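Local coordinates for pirin-like protein (Geobacillus kaustophilus, PDB 2P17) that is of unknown function but belongs to the pirin family of the cupin clan and binds one iron ion per subunit, at residues Pro38-Arg49 and Ser107-Asn117; Gly69-Lys77 and Val97-Ser105. All coordinates share one frame; numbering follows the deposited sequence.

Contact 1 of 2, residues Pro38-Arg49 and Ser107-Asn117; sequences PFLLLMEDIFER and STVHSLQLWVN
Two antiparallel strands of the pirin cupin fold, 39-47 and 109-117, pair in register except at a beta bulge, where Leu40 and Leu41 both face Trp115 and the buried Leu41 N finds no partner. Leu41 CD2 makes a CH-pi contact 3.6 Å from the centroid of the six-membered ring of Trp115, 15° off the ring normal. Leu41 CG stands between backbone N and carbonyl carbon (chi1 65°), which also puts CD1 against the five-membered ring; the iron ligand His57 meets the same indole. Farther along this side, water 1 joins Met43 O, Asp45 OD2 and Ser111 OG, while the Phe47 ring turns its CE2 edge to Ser111 OG at 3.3 Å and takes Val109 CB over one face. On the opposite side, Leu42, Leu112 and Leu114 pack toward strands 189-196 and 235-242. There the extended Glu44 reaches diagonally to His110, whose NE2 donates to OE2 at 2.6 Å, nearly in the imidazole plane but 24° out of the carboxylate plane, on the anti side. Ile46 CD1 lies over a face of the His110 ring, 4.2 Å from its centroid, and with the short bond would hold the ring's rotation; the carboxylate would probably favour a protonated His110.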
loop_
_atom_site.group_PDB
_atom_site.type_symbol
_atom_site.label_atom_id
_atom_site.label_comp_id
_atom_site.label_asym_id
_atom_site.label_seq_id
_atom_site.Cartn_x
_atom_site.Cartn_y
_atom_site.Cartn_z
ATOM N N PRO A 38 -5.563 -0.306 10.509
ATOM C CA PRO A 38 -6.726 -0.827 9.791
ATOM C C PRO A 38 -6.445 -1.835 8.677
ATOM O O PRO A 38 -7.370 -2.215 7.949
ATOM C CB PRO A 38 -7.320 0.444 9.163
ATOM C CG PRO A 38 -6.075 1.282 8.816
ATOM C CD PRO A 38 -5.077 0.963 9.922
ATOM N N PHE A 39 -5.191 -2.250 8.514
ATOM C CA PHE A 39 -4.847 -3.178 7.429
ATOM C C PHE A 39 -5.056 -4.620 7.855
ATOM O O PHE A 39 -4.860 -4.956 9.024
ATOM C CB PHE A 39 -3.419 -2.916 6.953
ATOM C CG PHE A 39 -3.183 -1.479 6.625
ATOM C CD1 PHE A 39 -3.893 -0.873 5.600
ATOM C CD2 PHE A 39 -2.312 -0.709 7.374
ATOM C CE1 PHE A 39 -3.718 0.479 5.293
ATOM C CE2 PHE A 39 -2.126 0.636 7.064
ATOM C CZ PHE A 39 -2.831 1.226 6.021
ATOM N N LEU A 40 -5.490 -5.456 6.917
ATOM C CA LEU A 40 -5.796 -6.850 7.237
ATOM C C LEU A 40 -4.771 -7.808 6.670
ATOM O O LEU A 40 -4.540 -8.881 7.232
ATOM C CB LEU A 40 -7.203 -7.214 6.756
ATOM C CG LEU A 40 -8.339 -6.478 7.449
ATOM C CD1 LEU A 40 -9.617 -6.647 6.650
ATOM C CD2 LEU A 40 -8.522 -6.935 8.905
ATOM N N LEU A 41 -4.166 -7.419 5.554
ATOM C CA LEU A 41 -3.106 -8.205 4.937
ATOM C C LEU A 41 -2.484 -7.424 3.789
ATOM O O LEU A 41 -3.067 -6.460 3.285
ATOM C CB LEU A 41 -3.595 -9.587 4.474
ATOM C CG LEU A 41 -4.623 -9.704 3.356
ATOM C CD1 LEU A 41 -3.983 -9.581 1.974
ATOM C CD2 LEU A 41 -5.353 -11.053 3.460
ATOM N N LEU A 42 -1.280 -7.831 3.409
ATOM C CA LEU A 42 -0.636 -7.297 2.217
ATOM C C LEU A 42 0.107 -8.454 1.579
ATOM O O LEU A 42 0.970 -9.057 2.219
ATOM C CB LEU A 42 0.343 -6.170 2.561
ATOM C CG LEU A 42 1.128 -5.599 1.369
ATOM C CD1 LEU A 42 0.227 -5.015 0.274
ATOM C CD2 LEU A 42 2.100 -4.539 1.860
HETATM N N MSE A 43 -0.256 -8.755 0.339
HETATM C CA MSE A 43 0.290 -9.897 -0.385
HETATM C C MSE A 43 1.008 -9.435 -1.644
HETATM O O MSE A 43 0.500 -8.575 -2.372
HETATM C CB MSE A 43 -0.853 -10.828 -0.766
HETATM C CG MSE A 43 -0.430 -12.082 -1.472
HETATM SE SE MSE A 43 -1.885 -13.338 -1.444
HETATM C CE MSE A 43 -2.067 -13.519 0.482
ATOM N N GLU A 44 2.181 -10.018 -1.890
ATOM C CA GLU A 44 2.924 -9.809 -3.122
ATOM C C GLU A 44 2.654 -10.985 -4.038
ATOM O O GLU A 44 2.737 -12.134 -3.611
ATOM C CB GLU A 44 4.423 -9.700 -2.840
ATOM C CG GLU A 44 5.275 -9.535 -4.098
ATOM C CD GLU A 44 6.762 -9.769 -3.859
ATOM O OE1 GLU A 44 7.132 -10.589 -2.984
ATOM O OE2 GLU A 44 7.565 -9.138 -4.571
ATOM N N ASP A 45 2.318 -10.693 -5.293
ATOM C CA ASP A 45 2.030 -11.745 -6.271
ATOM C C ASP A 45 2.780 -11.506 -7.563
ATOM O O ASP A 45 2.899 -10.369 -8.024
ATOM C CB ASP A 45 0.533 -11.817 -6.566
ATOM C CG ASP A 45 -0.266 -12.299 -5.377
ATOM O OD1 ASP A 45 -0.279 -13.522 -5.128
ATOM O OD2 ASP A 45 -0.885 -11.455 -4.700
ATOM N N ILE A 46 3.305 -12.588 -8.131
ATOM C CA ILE A 46 3.825 -12.575 -9.485
ATOM C C ILE A 46 3.027 -13.636 -10.223
ATOM O O ILE A 46 3.090 -14.818 -9.861
ATOM C CB ILE A 46 5.334 -12.908 -9.520
ATOM C CG1 ILE A 46 6.124 -11.889 -8.688
ATOM C CG2 ILE A 46 5.827 -12.981 -10.974
ATOM C CD1 ILE A 46 7.582 -12.224 -8.523
ATOM N N PHE A 47 2.265 -13.238 -11.236
ATOM C CA PHE A 47 1.299 -14.161 -11.825
ATOM C C PHE A 47 1.032 -13.944 -13.304
ATOM O O PHE A 47 1.244 -12.848 -13.830
ATOM C CB PHE A 47 -0.002 -14.233 -10.999
ATOM C CG PHE A 47 -0.746 -12.922 -10.875
ATOM C CD1 PHE A 47 -1.981 -12.756 -11.485
ATOM C CD2 PHE A 47 -0.229 -11.873 -10.113
ATOM C CE1 PHE A 47 -2.686 -11.571 -11.353
ATOM C CE2 PHE A 47 -0.924 -10.670 -9.975
ATOM C CZ PHE A 47 -2.163 -10.517 -10.605
ATOM N N GLU A 48 0.587 -15.012 -13.964
ATOM C CA GLU A 48 0.248 -14.975 -15.379
ATOM C C GLU A 48 -1.257 -15.111 -15.587
ATOM O O GLU A 48 -2.003 -15.402 -14.646
ATOM C CB GLU A 48 1.006 -16.081 -16.130
ATOM C CG GLU A 48 2.532 -15.900 -16.090
ATOM C CD GLU A 48 3.317 -17.087 -16.629
ATOM O OE1 GLU A 48 2.958 -17.632 -17.703
ATOM O OE2 GLU A 48 4.317 -17.463 -15.980
ATOM N N ARG A 49 -1.694 -14.882 -16.821
ATOM C CA ARG A 49 -3.100 -14.989 -17.201
ATOM C C ARG A 49 -3.656 -16.357 -16.815
ATOM O O ARG A 49 -3.026 -17.394 -17.062
ATOM C CB ARG A 49 -3.266 -14.758 -18.706
ATOM C CG ARG A 49 -4.700 -14.540 -19.159
ATOM C CD ARG A 49 -4.731 -13.950 -20.559
ATOM N NE ARG A 49 -6.086 -13.694 -21.052
ATOM C CZ ARG A 49 -6.797 -12.597 -20.797
ATOM N NH1 ARG A 49 -6.309 -11.618 -20.036
ATOM N NH2 ARG A 49 -8.013 -12.476 -21.315
ATOM N N SER A 107 1.528 -11.214 -20.640
ATOM C CA SER A 107 2.105 -10.370 -19.596
ATOM C C SER A 107 2.193 -11.099 -18.261
ATOM O O SER A 107 1.303 -11.874 -17.907
ATOM C CB SER A 107 1.277 -9.093 -19.440
ATOM O OG SER A 107 1.883 -8.195 -18.521
ATOM N N THR A 108 3.284 -10.862 -17.545
ATOM C CA THR A 108 3.413 -11.301 -16.160
ATOM C C THR A 108 3.226 -10.080 -15.266
ATOM O O THR A 108 3.929 -9.085 -15.419
ATOM C CB THR A 108 4.789 -11.923 -15.890
ATOM O OG1 THR A 108 4.947 -13.097 -16.700
ATOM C CG2 THR A 108 4.932 -12.319 -14.423
ATOM N N VAL A 109 2.261 -10.149 -14.354
ATOM C CA VAL A 109 2.009 -9.053 -13.419
ATOM C C VAL A 109 2.714 -9.299 -12.100
ATOM O O VAL A 109 2.614 -10.381 -11.534
ATOM C CB VAL A 109 0.493 -8.839 -13.198
ATOM C CG1 VAL A 109 0.214 -7.858 -12.049
ATOM C CG2 VAL A 109 -0.145 -8.311 -14.465
ATOM N N HIS A 110 3.447 -8.289 -11.630
ATOM C CA HIS A 110 3.991 -8.272 -10.282
ATOM C C HIS A 110 3.221 -7.191 -9.539
ATOM O O HIS A 110 3.266 -6.032 -9.946
ATOM C CB HIS A 110 5.488 -7.936 -10.355
ATOM C CG HIS A 110 6.219 -8.038 -9.054
ATOM N ND1 HIS A 110 7.524 -7.622 -8.912
ATOM C CD2 HIS A 110 5.839 -8.497 -7.838
ATOM C CE1 HIS A 110 7.922 -7.831 -7.668
ATOM N NE2 HIS A 110 6.916 -8.361 -6.994
ATOM N N SER A 111 2.502 -7.573 -8.479
ATOM C CA SER A 111 1.625 -6.627 -7.774
ATOM C C SER A 111 1.693 -6.757 -6.261
ATOM O O SER A 111 2.170 -7.759 -5.720
ATOM C CB SER A 111 0.169 -6.804 -8.226
ATOM O OG SER A 111 -0.301 -8.110 -7.942
ATOM N N LEU A 112 1.219 -5.712 -5.591
ATOM C CA LEU A 112 1.030 -5.729 -4.142
ATOM C C LEU A 112 -0.441 -5.499 -3.866
ATOM O O LEU A 112 -0.991 -4.502 -4.331
ATOM C CB LEU A 112 1.855 -4.633 -3.478
ATOM C CG LEU A 112 3.352 -4.914 -3.475
ATOM C CD1 LEU A 112 4.130 -3.638 -3.268
ATOM C CD2 LEU A 112 3.692 -5.954 -2.394
ATOM N N GLN A 113 -1.074 -6.417 -3.132
ATOM C CA GLN A 113 -2.504 -6.359 -2.846
ATOM C C GLN A 113 -2.741 -6.156 -1.354
ATOM O O GLN A 113 -2.458 -7.049 -0.560
ATOM C CB GLN A 113 -3.179 -7.654 -3.306
ATOM C CG GLN A 113 -4.679 -7.682 -3.114
ATOM C CD GLN A 113 -5.412 -7.010 -4.252
ATOM O OE1 GLN A 113 -4.887 -6.106 -4.902
ATOM N NE2 GLN A 113 -6.631 -7.448 -4.503
ATOM N N LEU A 114 -3.269 -4.987 -0.999
ATOM C CA LEU A 114 -3.542 -4.615 0.389
ATOM C C LEU A 114 -5.028 -4.761 0.689
ATOM O O LEU A 114 -5.861 -4.425 -0.152
ATOM C CB LEU A 114 -3.128 -3.153 0.585
ATOM C CG LEU A 114 -3.368 -2.520 1.944
ATOM C CD1 LEU A 114 -2.250 -2.926 2.907
ATOM C CD2 LEU A 114 -3.445 -1.001 1.812
ATOM N N TRP A 115 -5.355 -5.290 1.867
ATOM C CA TRP A 115 -6.739 -5.260 2.350
ATOM C C TRP A 115 -6.858 -4.270 3.473
ATOM O O TRP A 115 -6.034 -4.244 4.396
ATOM C CB TRP A 115 -7.169 -6.623 2.878
ATOM C CG TRP A 115 -7.379 -7.684 1.843
ATOM C CD1 TRP A 115 -7.019 -7.640 0.523
ATOM C CD2 TRP A 115 -7.969 -8.968 2.062
ATOM N NE1 TRP A 115 -7.372 -8.820 -0.100
ATOM C CE2 TRP A 115 -7.953 -9.651 0.824
ATOM C CE3 TRP A 115 -8.526 -9.602 3.185
ATOM C CZ2 TRP A 115 -8.471 -10.952 0.678
ATOM C CZ3 TRP A 115 -9.034 -10.899 3.039
ATOM C CH2 TRP A 115 -9.002 -11.551 1.792
ATOM N N VAL A 116 -7.904 -3.453 3.390
ATOM C CA VAL A 116 -8.192 -2.462 4.427
ATOM C C VAL A 116 -9.537 -2.814 5.041
ATOM O O VAL A 116 -10.503 -3.075 4.322
ATOM C CB VAL A 116 -8.261 -1.045 3.842
ATOM C CG1 VAL A 116 -8.373 -0.005 4.962
ATOM C CG2 VAL A 116 -7.054 -0.737 2.960
ATOM N N ASN A 117 -9.615 -2.842 6.364
ATOM C CA ASN A 117 -10.890 -3.138 7.012
ATOM C C ASN A 117 -11.858 -1.975 6.851
ATOM O O ASN A 117 -11.444 -0.818 6.780
ATOM C CB ASN A 117 -10.663 -3.414 8.495
ATOM C CG ASN A 117 -11.798 -4.188 9.124
ATOM O OD1 ASN A 117 -12.648 -4.749 8.431
ATOM N ND2 ASN A 117 -11.800 -4.243 10.460
HETATM O O HOH W 1 -0.669 -8.942 -5.239
HETATM O O HOH W 2 0.107 -14.068 -18.897
#

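Contact 2 of 2, residues Gly69-Lys77 and Val97-Ser105. With FE (Fe (III) ion), chain B.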
loop_
_atom_site.group_PDB
_atom_site.type_symbol
_atom_site.label_atom_id
_atom_site.label_comp_id
_atom_site.label_asym_id
_atom_site.label_seq_id
_atom_site.Cartn_x
_atom_site.Cartn_y
_atom_site.Cartn_z
ATOM N N GLY A 69 4.135 -5.211 -15.414
ATOM C CA GLY A 69 3.143 -5.953 -16.180
ATOM C C GLY A 69 1.870 -5.167 -16.431
ATOM O O GLY A 69 1.718 -4.036 -15.954
ATOM N N GLU A 70 0.971 -5.769 -17.203
ATOM C CA GLU A 70 -0.286 -5.136 -17.576
ATOM C C GLU A 70 -1.424 -5.955 -16.996
ATOM O O GLU A 70 -1.563 -7.141 -17.305
ATOM C CB GLU A 70 -0.414 -5.026 -19.098
ATOM C CG GLU A 70 0.724 -4.245 -19.774
ATOM C CD GLU A 70 0.749 -2.756 -19.431
ATOM O OE1 GLU A 70 -0.302 -2.193 -19.050
ATOM O OE2 GLU A 70 1.834 -2.139 -19.560
ATOM N N LEU A 71 -2.215 -5.319 -16.135
ATOM C CA LEU A 71 -3.292 -6.007 -15.420
ATOM C C LEU A 71 -4.673 -5.646 -15.964
ATOM O O LEU A 71 -4.956 -4.476 -16.210
ATOM C CB LEU A 71 -3.226 -5.689 -13.917
ATOM C CG LEU A 71 -4.156 -6.433 -12.948
ATOM C CD1 LEU A 71 -3.900 -7.932 -12.991
ATOM C CD2 LEU A 71 -3.991 -5.918 -11.532
ATOM N N GLU A 72 -5.508 -6.664 -16.152
ATOM C CA GLU A 72 -6.914 -6.476 -16.484
ATOM C C GLU A 72 -7.740 -6.677 -15.221
ATOM O O GLU A 72 -7.678 -7.737 -14.573
ATOM C CB GLU A 72 -7.361 -7.467 -17.565
ATOM C CG GLU A 72 -6.706 -7.229 -18.905
ATOM C CD GLU A 72 -7.032 -8.297 -19.937
ATOM O OE1 GLU A 72 -7.928 -9.138 -19.701
ATOM O OE2 GLU A 72 -6.370 -8.295 -20.992
ATOM N N HIS A 73 -8.505 -5.655 -14.866
ATOM C CA HIS A 73 -9.377 -5.730 -13.692
ATOM C C HIS A 73 -10.833 -5.932 -14.090
ATOM O O HIS A 73 -11.324 -5.323 -15.043
ATOM C CB HIS A 73 -9.273 -4.458 -12.856
ATOM C CG HIS A 73 -10.357 -4.331 -11.835
ATOM N ND1 HIS A 73 -10.302 -4.973 -10.620
ATOM C CD2 HIS A 73 -11.537 -3.664 -11.858
ATOM C CE1 HIS A 73 -11.401 -4.708 -9.933
ATOM N NE2 HIS A 73 -12.166 -3.916 -10.664
ATOM N N PHE A 74 -11.525 -6.789 -13.348
ATOM C CA PHE A 74 -12.971 -6.862 -13.426
ATOM C C PHE A 74 -13.593 -6.763 -12.042
ATOM O O PHE A 74 -13.099 -7.372 -11.094
ATOM C CB PHE A 74 -13.424 -8.173 -14.087
ATOM C CG PHE A 74 -14.888 -8.428 -13.930
ATOM C CD1 PHE A 74 -15.800 -7.790 -14.761
ATOM C CD2 PHE A 74 -15.358 -9.252 -12.909
ATOM C CE1 PHE A 74 -17.176 -7.992 -14.594
ATOM C CE2 PHE A 74 -16.726 -9.455 -12.737
ATOM C CZ PHE A 74 -17.626 -8.834 -13.582
ATOM N N ASP A 75 -14.691 -6.020 -11.936
ATOM C CA ASP A 75 -15.590 -6.187 -10.801
ATOM C C ASP A 75 -17.058 -6.042 -11.225
ATOM O O ASP A 75 -17.373 -5.453 -12.263
ATOM C CB ASP A 75 -15.221 -5.245 -9.638
ATOM C CG ASP A 75 -15.534 -3.801 -9.933
ATOM O OD1 ASP A 75 -16.727 -3.432 -9.875
ATOM O OD2 ASP A 75 -14.586 -3.039 -10.223
ATOM N N SER A 76 -17.948 -6.598 -10.408
ATOM C CA SER A 76 -19.367 -6.683 -10.746
ATOM C C SER A 76 -20.161 -5.407 -10.511
ATOM O O SER A 76 -21.364 -5.376 -10.769
ATOM C CB SER A 76 -20.020 -7.853 -10.016
ATOM O OG SER A 76 -19.901 -7.711 -8.605
ATOM N N LYS A 77 -19.485 -4.360 -10.039
ATOM C CA LYS A 77 -20.097 -3.044 -9.949
ATOM C C LYS A 77 -19.774 -2.209 -11.185
ATOM O O LYS A 77 -20.684 -1.737 -11.877
ATOM C CB LYS A 77 -19.664 -2.312 -8.659
ATOM C CG LYS A 77 -20.270 -0.912 -8.472
ATOM C CD LYS A 77 -21.773 -0.994 -8.257
ATOM C CE LYS A 77 -22.356 0.339 -7.798
ATOM N NZ LYS A 77 -22.436 1.327 -8.907
ATOM N N VAL A 97 -19.173 -7.493 -3.608
ATOM C CA VAL A 97 -18.828 -7.392 -5.020
ATOM C C VAL A 97 -18.018 -8.631 -5.374
ATOM O O VAL A 97 -17.422 -9.246 -4.485
ATOM C CB VAL A 97 -18.004 -6.087 -5.289
ATOM C CG1 VAL A 97 -16.556 -6.198 -4.772
ATOM C CG2 VAL A 97 -18.037 -5.690 -6.749
ATOM N N VAL A 98 -18.025 -9.030 -6.648
ATOM C CA VAL A 98 -17.034 -10.011 -7.100
ATOM C C VAL A 98 -15.998 -9.314 -7.953
ATOM O O VAL A 98 -16.278 -8.289 -8.579
ATOM C CB VAL A 98 -17.621 -11.242 -7.873
ATOM C CG1 VAL A 98 -18.538 -12.074 -6.967
ATOM C CG2 VAL A 98 -18.334 -10.824 -9.137
ATOM N N HIS A 99 -14.797 -9.875 -7.969
ATOM C CA HIS A 99 -13.733 -9.318 -8.789
ATOM C C HIS A 99 -12.818 -10.403 -9.334
ATOM O O HIS A 99 -12.819 -11.540 -8.854
ATOM C CB HIS A 99 -12.922 -8.304 -7.967
ATOM C CG HIS A 99 -11.853 -8.925 -7.126
ATOM N ND1 HIS A 99 -10.510 -8.681 -7.326
ATOM C CD2 HIS A 99 -11.929 -9.801 -6.098
ATOM C CE1 HIS A 99 -9.805 -9.368 -6.444
ATOM N NE2 HIS A 99 -10.642 -10.059 -5.688
ATOM N N LYS A 100 -12.016 -10.036 -10.328
ATOM C CA LYS A 100 -10.926 -10.889 -10.807
ATOM C C LYS A 100 -9.834 -9.994 -11.364
ATOM O O LYS A 100 -10.118 -9.047 -12.098
ATOM C CB LYS A 100 -11.404 -11.851 -11.895
ATOM C CG LYS A 100 -10.300 -12.715 -12.479
ATOM C CD LYS A 100 -10.859 -13.757 -13.436
ATOM C CE LYS A 100 -9.760 -14.251 -14.369
ATOM N NZ LYS A 100 -9.976 -15.650 -14.826
ATOM N N GLU A 101 -8.591 -10.298 -11.003
ATOM C CA GLU A 101 -7.427 -9.583 -11.525
ATOM C C GLU A 101 -6.692 -10.561 -12.423
ATOM O O GLU A 101 -6.283 -11.632 -11.964
ATOM C CB GLU A 101 -6.518 -9.088 -10.385
ATOM C CG GLU A 101 -7.268 -8.402 -9.232
ATOM C CD GLU A 101 -8.086 -7.194 -9.669
ATOM O OE1 GLU A 101 -7.713 -6.534 -10.658
ATOM O OE2 GLU A 101 -9.093 -6.893 -8.996
ATOM N N ASP A 102 -6.563 -10.213 -13.701
ATOM C CA ASP A 102 -6.006 -11.138 -14.685
ATOM C C ASP A 102 -4.983 -10.415 -15.569
ATOM O O ASP A 102 -5.306 -9.397 -16.168
ATOM C CB ASP A 102 -7.138 -11.713 -15.546
ATOM C CG ASP A 102 -6.808 -13.090 -16.115
ATOM O OD1 ASP A 102 -5.922 -13.779 -15.570
ATOM O OD2 ASP A 102 -7.464 -13.498 -17.101
ATOM N N PRO A 103 -3.735 -10.920 -15.635
ATOM C CA PRO A 103 -2.801 -10.282 -16.569
ATOM C C PRO A 103 -3.272 -10.326 -18.019
ATOM O O PRO A 103 -3.954 -11.272 -18.440
ATOM C CB PRO A 103 -1.517 -11.104 -16.400
ATOM C CG PRO A 103 -1.640 -11.668 -14.998
ATOM C CD PRO A 103 -3.092 -12.011 -14.885
ATOM N N ALA A 104 -2.888 -9.304 -18.775
ATOM C CA ALA A 104 -3.078 -9.309 -20.227
ATOM C C ALA A 104 -2.326 -10.497 -20.839
ATOM O O ALA A 104 -1.330 -10.958 -20.281
ATOM C CB ALA A 104 -2.579 -8.007 -20.828
ATOM N N SER A 105 -2.814 -11.001 -21.975
ATOM C CA SER A 105 -2.154 -12.106 -22.678
ATOM C C SER A 105 -0.662 -11.829 -22.864
ATOM O O SER A 105 -0.276 -10.747 -23.301
ATOM C CB SER A 105 -2.821 -12.357 -24.033
ATOM O OG SER A 105 -2.322 -13.535 -24.642
HETATM FE FE FE B . -9.814 -11.031 -4.253
#
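The imidazole of His73 is gripped at both nitrogens in its own plane: Glu101 lies at the ND1 edge and Asp75 OD2 at the NE2 edge, while Tyr129 stacks on the ring. The imidazole of His99 likewise has the Glu101 carboxylate at its edge. This network lies on one side of the antiparallel pair 71-75 and 97-103, the central strands of a four-stranded sheet in the iron-bearing cupin domain. His73 ND1 donates to both Glu101 OE2 (2.8 Å) and OE1 (3.0 Å), a bifurcated bond in which each Glu101 oxygen accepts with its syn lone pair, ring and carboxylate planes being only 18° apart. Glu101 bends back to present both oxygens (chi2 -58°); OE1 also accepts from Gln89, and OE2 from His99 ND1 at 2.8 Å, on its anti side. With ND1 so engaged, His99 NE2 binds the iron at 1.9 Å; His57 supplies another ligand. Glu101, itself a predicted iron ligand, here acts as second shell, and its bond to His99 ND1 positions the imidazole for the iron. A leucine in place of His73 would probably leave Asp75 OD2 without its mate and the Glu101 carboxylate held by Gln89 and His99 alone among the partners described. Beyond the network, the Phe74 ring meets Val98 CG2 with its CE2 edge. At the strand end, Ser76 OG accepts from Val98 N at 3.0 Å, nearly straight at 172°.

From the N terminus, the chain first lays down 38-49, then passes through the iron ligand His57 and strand 60-66 to 69-77. After strands 79-83 and 88-92 it returns as 97-105, closing the shorter loop of contact 2, and then runs directly into 107-117, which closes the longer loop of contact 1. Contact 2 is therefore nested inside contact 1, their centres about 12 Å apart. They meet where Arg49 NH1 approaches Pro103 O at 2.9 Å, a probable hydrogen bond, and Ser107 OG approaches Glu70 N. Contact 1 joins strand 22-26 to strand 60-66, while contact 2 builds the neighbouring sheet between 55-57 and 79-83; the iron lies between the two.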